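Local atomic coordinates of restriction endonuclease THAI (Thermoplasma acidophilum, PDB entry 3NDH), a protein that recognises and probably cleaves a specific DNA sequence as a restriction endonuclease of the PD-(D/E)XK clan, intercalating into the duplex without flipping bases out. Residues Arg62-Ser67 against Ile101-Thr105; Arg133-Leu138 against Val149-Asp154. One frame throughout, in Å; residues are numbered along the deposited sequence. Where two conformers were deposited one is given.

Contact 1: residues Arg62-Ser67 against Ile101-Thr105; sequences RERIIS and IKTIT. With NA (sodium ion), chain E; nucleotides of chain C.
Phosphate oxygen OP1 of DA9 in DNA chain C is gripped three times where Arg62 and Thr105 converge: by Arg62 NH1 at 2.6 Å, by Arg62 NH2, and by Thr105 OG1 at 2.6 Å. The phosphorus lies in the guanidinium plane, off its edge, and OP1 takes a bond from both terminal nitrogens. NH1 also gives a bond to Thr103 OG1 (2.9 Å, 157° at the hydrogen), only 8° out of that plane, which, with the phosphate bonds, helps fix the rotation of the group. Arg62 gets there with its chain stretched from CG to NE (chi2 173°), its CD passing close to Thr103 OG1. That hydroxyl in turn donates to OP1 of DG8 in chain C at 2.8 Å; a threonine suits this place because it accepts from arginine and donates to phosphate. A leucine at Arg62 would probably strip the DA9 phosphate of two of its three OP1 bonds and of the charge facing it, and leave Thr103 OG1 without its donor. Farther along, Ile101 CD1 packs against Ile66 CG2 at 3.8 Å, while Ile101 O binds the sodium ion at 2.2 Å; three waters, Asp91 and a DNA phosphate fill the rest of its shell. Glu63 OE1 accepts from a sodium-bound water, and its OE2 pairs with Arg50 of the second subunit. Helix and strand thus hold two consecutive phosphates, DG8's nearer the metal, consistent with a PD-(D/E)XK active centre.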
loop_
_atom_site.group_PDB
_atom_site.type_symbol
_atom_site.label_atom_id
_atom_site.label_comp_id
_atom_site.label_asym_id
_atom_site.label_seq_id
_atom_site.Cartn_x
_atom_site.Cartn_y
_atom_site.Cartn_z
ATOM N N ARG A 62 -6.664 -3.680 -6.485
ATOM C CA ARG A 62 -7.671 -3.428 -7.522
ATOM C C ARG A 62 -7.015 -3.355 -8.891
ATOM O O ARG A 62 -7.559 -3.829 -9.865
ATOM C CB ARG A 62 -8.347 -2.090 -7.236
ATOM C CG ARG A 62 -9.253 -2.082 -6.030
ATOM C CD ARG A 62 -9.688 -0.652 -5.793
ATOM N NE ARG A 62 -10.490 -0.471 -4.602
ATOM C CZ ARG A 62 -10.638 0.697 -3.982
ATOM N NH1 ARG A 62 -10.032 1.767 -4.441
ATOM N NH2 ARG A 62 -11.386 0.775 -2.894
ATOM N N GLU A 63 -5.831 -2.758 -8.967
ATOM C CA GLU A 63 -5.096 -2.656 -10.234
ATOM C C GLU A 63 -4.798 -4.040 -10.789
ATOM O O GLU A 63 -4.976 -4.271 -11.988
ATOM C CB GLU A 63 -3.797 -1.903 -10.013
ATOM C CG GLU A 63 -2.946 -1.691 -11.258
ATOM C CD GLU A 63 -1.518 -1.466 -10.844
ATOM O OE1 GLU A 63 -1.235 -0.522 -10.044
ATOM O OE2 GLU A 63 -0.662 -2.277 -11.274
ATOM N N ARG A 64 -4.387 -4.972 -9.929
ATOM C CA ARG A 64 -4.161 -6.351 -10.368
ATOM C C ARG A 64 -5.396 -6.958 -11.015
ATOM O O ARG A 64 -5.312 -7.664 -12.006
ATOM C CB ARG A 64 -3.725 -7.243 -9.202
ATOM C CG ARG A 64 -2.339 -7.010 -8.740
ATOM C CD ARG A 64 -1.819 -8.213 -7.960
ATOM N NE ARG A 64 -0.702 -7.814 -7.146
ATOM C CZ ARG A 64 -0.573 -8.101 -5.859
ATOM N NH1 ARG A 64 -1.469 -8.858 -5.236
ATOM N NH2 ARG A 64 0.484 -7.660 -5.215
ATOM N N ILE A 65 -6.552 -6.680 -10.415
ATOM C CA ILE A 65 -7.826 -7.187 -10.901
ATOM C C ILE A 65 -8.121 -6.630 -12.297
ATOM O O ILE A 65 -8.580 -7.355 -13.198
ATOM C CB ILE A 65 -8.972 -6.867 -9.917
ATOM C CG1 ILE A 65 -8.796 -7.713 -8.653
ATOM C CG2 ILE A 65 -10.334 -7.125 -10.536
ATOM C CD1 ILE A 65 -9.540 -7.232 -7.394
ATOM N N ILE A 66 -7.867 -5.340 -12.501
ATOM C CA ILE A 66 -8.119 -4.735 -13.804
ATOM C C ILE A 66 -7.117 -5.236 -14.834
ATOM O O ILE A 66 -7.495 -5.567 -15.960
ATOM C CB ILE A 66 -8.127 -3.185 -13.711
ATOM C CG1 ILE A 66 -9.252 -2.685 -12.782
ATOM C CG2 ILE A 66 -8.232 -2.544 -15.089
ATOM C CD1 ILE A 66 -10.665 -3.092 -13.219
ATOM N N SER A 67 -5.838 -5.322 -14.473
ATOM C CA SER A 67 -4.872 -5.904 -15.415
ATOM C C SER A 67 -5.242 -7.338 -15.808
ATOM O O SER A 67 -5.034 -7.761 -16.938
ATOM C CB SER A 67 -3.472 -5.890 -14.832
ATOM O OG SER A 67 -3.033 -4.548 -14.603
ATOM N N ILE A 101 -4.144 3.028 -14.582
ATOM C CA ILE A 101 -5.349 2.592 -13.904
ATOM C C ILE A 101 -5.521 3.390 -12.616
ATOM O O ILE A 101 -4.552 3.586 -11.852
ATOM C CB ILE A 101 -5.245 1.083 -13.565
ATOM C CG1 ILE A 101 -5.208 0.261 -14.844
ATOM C CG2 ILE A 101 -6.399 0.634 -12.687
ATOM C CD1 ILE A 101 -4.667 -1.158 -14.667
ATOM N N LYS A 102 -6.730 3.899 -12.390
ATOM C CA LYS A 102 -7.022 4.620 -11.153
ATOM C C LYS A 102 -8.361 4.201 -10.602
ATOM O O LYS A 102 -9.299 3.925 -11.347
ATOM C CB LYS A 102 -6.965 6.135 -11.344
ATOM C CG LYS A 102 -5.539 6.589 -11.684
ATOM C CD LYS A 102 -5.334 8.053 -11.677
ATOM C CE LYS A 102 -3.861 8.377 -11.906
ATOM N NZ LYS A 102 -2.923 8.104 -10.759
ATOM N N THR A 103 -8.428 4.103 -9.277
ATOM C CA THR A 103 -9.647 3.726 -8.606
ATOM C C THR A 103 -9.966 4.764 -7.534
ATOM O O THR A 103 -9.071 5.359 -6.911
ATOM C CB THR A 103 -9.534 2.300 -8.006
ATOM O OG1 THR A 103 -8.641 2.297 -6.878
ATOM C CG2 THR A 103 -9.091 1.285 -9.086
ATOM N N ILE A 104 -11.265 4.987 -7.329
ATOM C CA ILE A 104 -11.714 6.042 -6.435
ATOM C C ILE A 104 -13.125 5.731 -5.958
ATOM O O ILE A 104 -13.977 5.316 -6.770
ATOM C CB ILE A 104 -11.618 7.426 -7.140
ATOM C CG1 ILE A 104 -11.883 8.579 -6.176
ATOM C CG2 ILE A 104 -12.562 7.508 -8.324
ATOM C CD1 ILE A 104 -10.737 8.840 -5.252
ATOM N N THR A 105 -13.343 5.899 -4.659
ATOM C CA THR A 105 -14.646 5.679 -4.045
ATOM C C THR A 105 -15.336 7.001 -3.720
ATOM O O THR A 105 -14.719 7.930 -3.194
ATOM C CB THR A 105 -14.508 4.834 -2.780
ATOM O OG1 THR A 105 -13.864 3.595 -3.098
ATOM C CG2 THR A 105 -15.873 4.516 -2.202
HETATM NA NA NA E . -2.491 3.751 -11.073
ATOM P P DA C 9 -10.600 4.865 -2.555
ATOM O OP1 DA C 9 -11.221 3.627 -3.090
ATOM O OP2 DA C 9 -11.042 6.194 -3.081
ATOM O "O5'" DA C 9 -10.767 4.871 -0.967
ATOM C "C5'" DA C 9 -10.048 3.926 -0.158
ATOM C "C4'" DA C 9 -10.134 4.285 1.314
ATOM O "O4'" DA C 9 -9.414 5.511 1.584
ATOM C "C3'" DA C 9 -11.535 4.501 1.880
ATOM O "O3'" DA C 9 -11.584 3.999 3.224
ATOM C "C2'" DA C 9 -11.677 6.015 1.847
ATOM C "C1'" DA C 9 -10.273 6.445 2.233
ATOM N N9 DA C 9 -9.885 7.785 1.787
ATOM C C8 DA C 9 -9.973 8.284 0.512
ATOM N N7 DA C 9 -9.498 9.500 0.384
ATOM C C5 DA C 9 -9.082 9.832 1.666
ATOM C C6 DA C 9 -8.476 10.988 2.199
ATOM N N6 DA C 9 -8.156 12.066 1.476
ATOM N N1 DA C 9 -8.195 10.994 3.518
ATOM C C2 DA C 9 -8.498 9.911 4.245
ATOM N N3 DA C 9 -9.064 8.771 3.863
ATOM C C4 DA C 9 -9.332 8.791 2.546
ATOM P P DG C 8 -5.349 4.018 -6.870
ATOM O OP1 DG C 8 -6.231 3.318 -7.836
ATOM O OP2 DG C 8 -4.720 5.312 -7.248
ATOM O "O5'" DG C 8 -6.177 4.241 -5.523
ATOM C "C5'" DG C 8 -5.923 5.354 -4.656
ATOM C "C4'" DG C 8 -6.773 5.239 -3.410
ATOM O "O4'" DG C 8 -6.251 6.081 -2.352
ATOM C "C3'" DG C 8 -8.248 5.615 -3.554
ATOM O "O3'" DG C 8 -8.995 4.725 -2.706
ATOM C "C2'" DG C 8 -8.265 7.047 -3.039
ATOM C "C1'" DG C 8 -7.284 6.942 -1.885
ATOM N N9 DG C 8 -6.664 8.189 -1.461
ATOM C C8 DG C 8 -6.261 9.241 -2.251
ATOM N N7 DG C 8 -5.711 10.209 -1.572
ATOM C C5 DG C 8 -5.760 9.774 -0.253
ATOM C C6 DG C 8 -5.308 10.398 0.946
ATOM O O6 DG C 8 -4.776 11.507 1.089
ATOM N N1 DG C 8 -5.539 9.591 2.057
ATOM C C2 DG C 8 -6.132 8.351 2.023
ATOM N N2 DG C 8 -6.258 7.718 3.198
ATOM N N3 DG C 8 -6.570 7.772 0.920
ATOM C C4 DG C 8 -6.347 8.533 -0.171
HETATM O O HOH W 1 -2.991 1.583 -10.109
HETATM O O HOH W 2 -1.805 5.509 -12.570
HETATM O O HOH W 3 -2.947 5.567 -9.357
#

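Contact 2: residues Arg133-Leu138 against Val149-Asp154; sequences RFDLIL and VYYIPD
Asp135 projects beside Tyr151 and reaches the start of helix 154-164. Its CB lies 4.1 Å from Tyr151 CE1, and CG lies level with the rim of that ring, with the carboxylate turned 83° to it. At the tip, OD1 accepts the backbone N-H of Asp154 in a nearly straight bond of 2.9 Å (169°). That N-H belongs to the first turn of the helix, where no preceding turn supplies a carbonyl acceptor, so a short acidic side chain suits the place; chi1 of -72°, with CG anti to the carbonyl carbon, aims it there. Two waters also donate, one to OD1 and one to OD2, and both donate to Tyr151 OH, whose strongest partner is Asp18. The price is a second carboxylate, Asp154 OD1, 3.4 Å from Asp135 OD1, a likely repulsion that the N-H and water bonds would offset. Pro153 CG rests on one face of the Tyr151 ring. Beyond this, Leu136-Ile152 and Leu138-Tyr150 form antiparallel hydrogen-bonded pairs, with Ile137-Tyr151 as the non-hydrogen-bonded pair between them. Leu136 CD2 meets Ile152 CD1 at 3.9 Å, and Ile137 CG2 meets Val149 CG2 at 3.6 Å. This hairpin lies between strands 97-105 and 199-204; helix 186-194 covers the face of Leu138 and Ile152, and helix 19-25 the face of Ile137 and Tyr151.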
loop_
_atom_site.group_PDB
_atom_site.type_symbol
_atom_site.label_atom_id
_atom_site.label_comp_id
_atom_site.label_asym_id
_atom_site.label_seq_id
_atom_site.Cartn_x
_atom_site.Cartn_y
_atom_site.Cartn_z
ATOM N N ARG A 133 -0.481 11.890 -21.108
ATOM C CA ARG A 133 0.108 11.081 -22.176
ATOM C C ARG A 133 -0.522 9.699 -22.358
ATOM O O ARG A 133 -0.420 9.117 -23.441
ATOM C CB ARG A 133 1.605 10.901 -21.926
ATOM C CG ARG A 133 2.427 12.148 -22.122
ATOM C CD ARG A 133 3.916 11.794 -22.040
ATOM N NE ARG A 133 4.325 11.441 -20.684
ATOM C CZ ARG A 133 5.527 10.965 -20.348
ATOM N NH1 ARG A 133 6.461 10.758 -21.273
ATOM N NH2 ARG A 133 5.800 10.690 -19.079
ATOM N N PHE A 134 -1.154 9.161 -21.318
ATOM C CA PHE A 134 -1.555 7.762 -21.324
ATOM C C PHE A 134 -3.058 7.542 -21.199
ATOM O O PHE A 134 -3.752 8.208 -20.428
ATOM C CB PHE A 134 -0.822 7.036 -20.181
ATOM C CG PHE A 134 0.654 7.314 -20.140
ATOM C CD1 PHE A 134 1.452 7.011 -21.224
ATOM C CD2 PHE A 134 1.239 7.916 -19.044
ATOM C CE1 PHE A 134 2.823 7.272 -21.206
ATOM C CE2 PHE A 134 2.608 8.192 -19.026
ATOM C CZ PHE A 134 3.390 7.877 -20.099
ATOM N N ASP A 135 -3.550 6.569 -21.958
ATOM C CA ASP A 135 -4.915 6.050 -21.790
ATOM C C ASP A 135 -5.160 5.706 -20.336
ATOM O O ASP A 135 -4.278 5.159 -19.681
ATOM C CB ASP A 135 -5.118 4.792 -22.647
ATOM C CG ASP A 135 -5.192 5.086 -24.137
ATOM O OD1 ASP A 135 -5.474 6.246 -24.520
ATOM O OD2 ASP A 135 -4.965 4.131 -24.916
ATOM N N LEU A 136 -6.351 6.047 -19.858
ATOM C CA LEU A 136 -6.736 5.881 -18.466
ATOM C C LEU A 136 -7.944 4.959 -18.361
ATOM O O LEU A 136 -8.930 5.122 -19.084
ATOM C CB LEU A 136 -7.074 7.250 -17.878
ATOM C CG LEU A 136 -7.733 7.353 -16.508
ATOM C CD1 LEU A 136 -6.841 6.766 -15.423
ATOM C CD2 LEU A 136 -8.062 8.808 -16.199
ATOM N N ILE A 137 -7.838 3.958 -17.477
ATOM C CA ILE A 137 -8.984 3.176 -17.013
ATOM C C ILE A 137 -9.258 3.641 -15.580
ATOM O O ILE A 137 -8.430 3.466 -14.688
ATOM C CB ILE A 137 -8.751 1.657 -17.040
ATOM C CG1 ILE A 137 -8.518 1.183 -18.480
ATOM C CG2 ILE A 137 -9.962 0.914 -16.422
ATOM C CD1 ILE A 137 -8.107 -0.307 -18.579
ATOM N N LEU A 138 -10.396 4.318 -15.396
ATOM C CA LEU A 138 -10.824 4.864 -14.124
ATOM C C LEU A 138 -12.011 4.073 -13.598
ATOM O O LEU A 138 -13.014 3.983 -14.259
ATOM C CB LEU A 138 -11.210 6.341 -14.287
ATOM C CG LEU A 138 -11.752 7.043 -13.038
ATOM C CD1 LEU A 138 -10.689 7.244 -12.007
ATOM C CD2 LEU A 138 -12.413 8.381 -13.427
ATOM N N VAL A 149 -16.907 1.875 -14.701
ATOM C CA VAL A 149 -15.535 1.858 -15.150
ATOM C C VAL A 149 -15.484 2.619 -16.440
ATOM O O VAL A 149 -16.348 2.445 -17.306
ATOM C CB VAL A 149 -14.951 0.440 -15.278
ATOM C CG1 VAL A 149 -15.743 -0.429 -16.173
ATOM C CG2 VAL A 149 -13.496 0.494 -15.753
ATOM N N TYR A 150 -14.469 3.465 -16.559
ATOM C CA TYR A 150 -14.334 4.404 -17.672
ATOM C C TYR A 150 -13.026 4.199 -18.389
ATOM O O TYR A 150 -11.980 4.057 -17.756
ATOM C CB TYR A 150 -14.366 5.839 -17.144
ATOM C CG TYR A 150 -15.682 6.237 -16.538
ATOM C CD1 TYR A 150 -16.576 7.020 -17.251
ATOM C CD2 TYR A 150 -16.046 5.824 -15.262
ATOM C CE1 TYR A 150 -17.799 7.376 -16.716
ATOM C CE2 TYR A 150 -17.273 6.170 -14.727
ATOM C CZ TYR A 150 -18.128 6.959 -15.450
ATOM O OH TYR A 150 -19.348 7.317 -14.913
ATOM N N TYR A 151 -13.107 4.195 -19.721
ATOM C CA TYR A 151 -11.940 4.269 -20.604
ATOM C C TYR A 151 -11.869 5.703 -21.127
ATOM O O TYR A 151 -12.735 6.135 -21.873
ATOM C CB TYR A 151 -12.047 3.271 -21.773
ATOM C CG TYR A 151 -11.134 3.535 -22.954
ATOM C CD1 TYR A 151 -9.835 4.018 -22.787
ATOM C CD2 TYR A 151 -11.581 3.296 -24.243
ATOM C CE1 TYR A 151 -9.023 4.272 -23.881
ATOM C CE2 TYR A 151 -10.773 3.539 -25.339
ATOM C CZ TYR A 151 -9.492 4.027 -25.131
ATOM O OH TYR A 151 -8.672 4.282 -26.229
ATOM N N ILE A 152 -10.848 6.424 -20.679
ATOM C CA ILE A 152 -10.655 7.822 -21.017
ATOM C C ILE A 152 -9.392 7.899 -21.875
ATOM O O ILE A 152 -8.286 7.843 -21.347
ATOM C CB ILE A 152 -10.532 8.687 -19.744
ATOM C CG1 ILE A 152 -11.757 8.481 -18.826
ATOM C CG2 ILE A 152 -10.412 10.144 -20.141
ATOM C CD1 ILE A 152 -11.693 9.161 -17.478
ATOM N N PRO A 153 -9.556 7.989 -23.202
ATOM C CA PRO A 153 -8.394 8.044 -24.086
ATOM C C PRO A 153 -7.439 9.189 -23.752
ATOM O O PRO A 153 -7.862 10.242 -23.279
ATOM C CB PRO A 153 -9.007 8.237 -25.476
ATOM C CG PRO A 153 -10.398 7.724 -25.365
ATOM C CD PRO A 153 -10.820 8.005 -23.951
ATOM N N ASP A 154 -6.155 8.969 -24.007
ATOM C CA ASP A 154 -5.162 10.032 -23.884
ATOM C C ASP A 154 -5.588 11.328 -24.603
ATOM O O ASP A 154 -5.393 12.421 -24.086
ATOM C CB ASP A 154 -3.766 9.585 -24.357
ATOM C CG ASP A 154 -3.734 8.968 -25.754
ATOM O OD1 ASP A 154 -4.734 8.918 -26.477
ATOM O OD2 ASP A 154 -2.634 8.469 -26.109
HETATM O O HOH W 4 -6.501 6.143 -27.145
HETATM O O HOH W 5 -6.321 2.253 -26.567
#

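In the fold
Both contacts hold the same mixed sheet, in which strands 97-105 and 135-141 run parallel as neighbours, joined by Lys102 N and Ile137 O at 2.9 Å, a probable hydrogen bond. Contact 1 lies near the centre of the chain, buried in the complex with DNA, pairing a helix with a strand through side chains, phosphates and sodium. Contact 2, about 12 Å away between centres, is a partly buried hairpin whose backbone bonds knit adjacent strands and whose outer end is polar and watered. Positive and hydroxyl groups face the phosphates in the first; in the second, aliphatic residues fill the sheet faces and acidic ones gather where the helix begins.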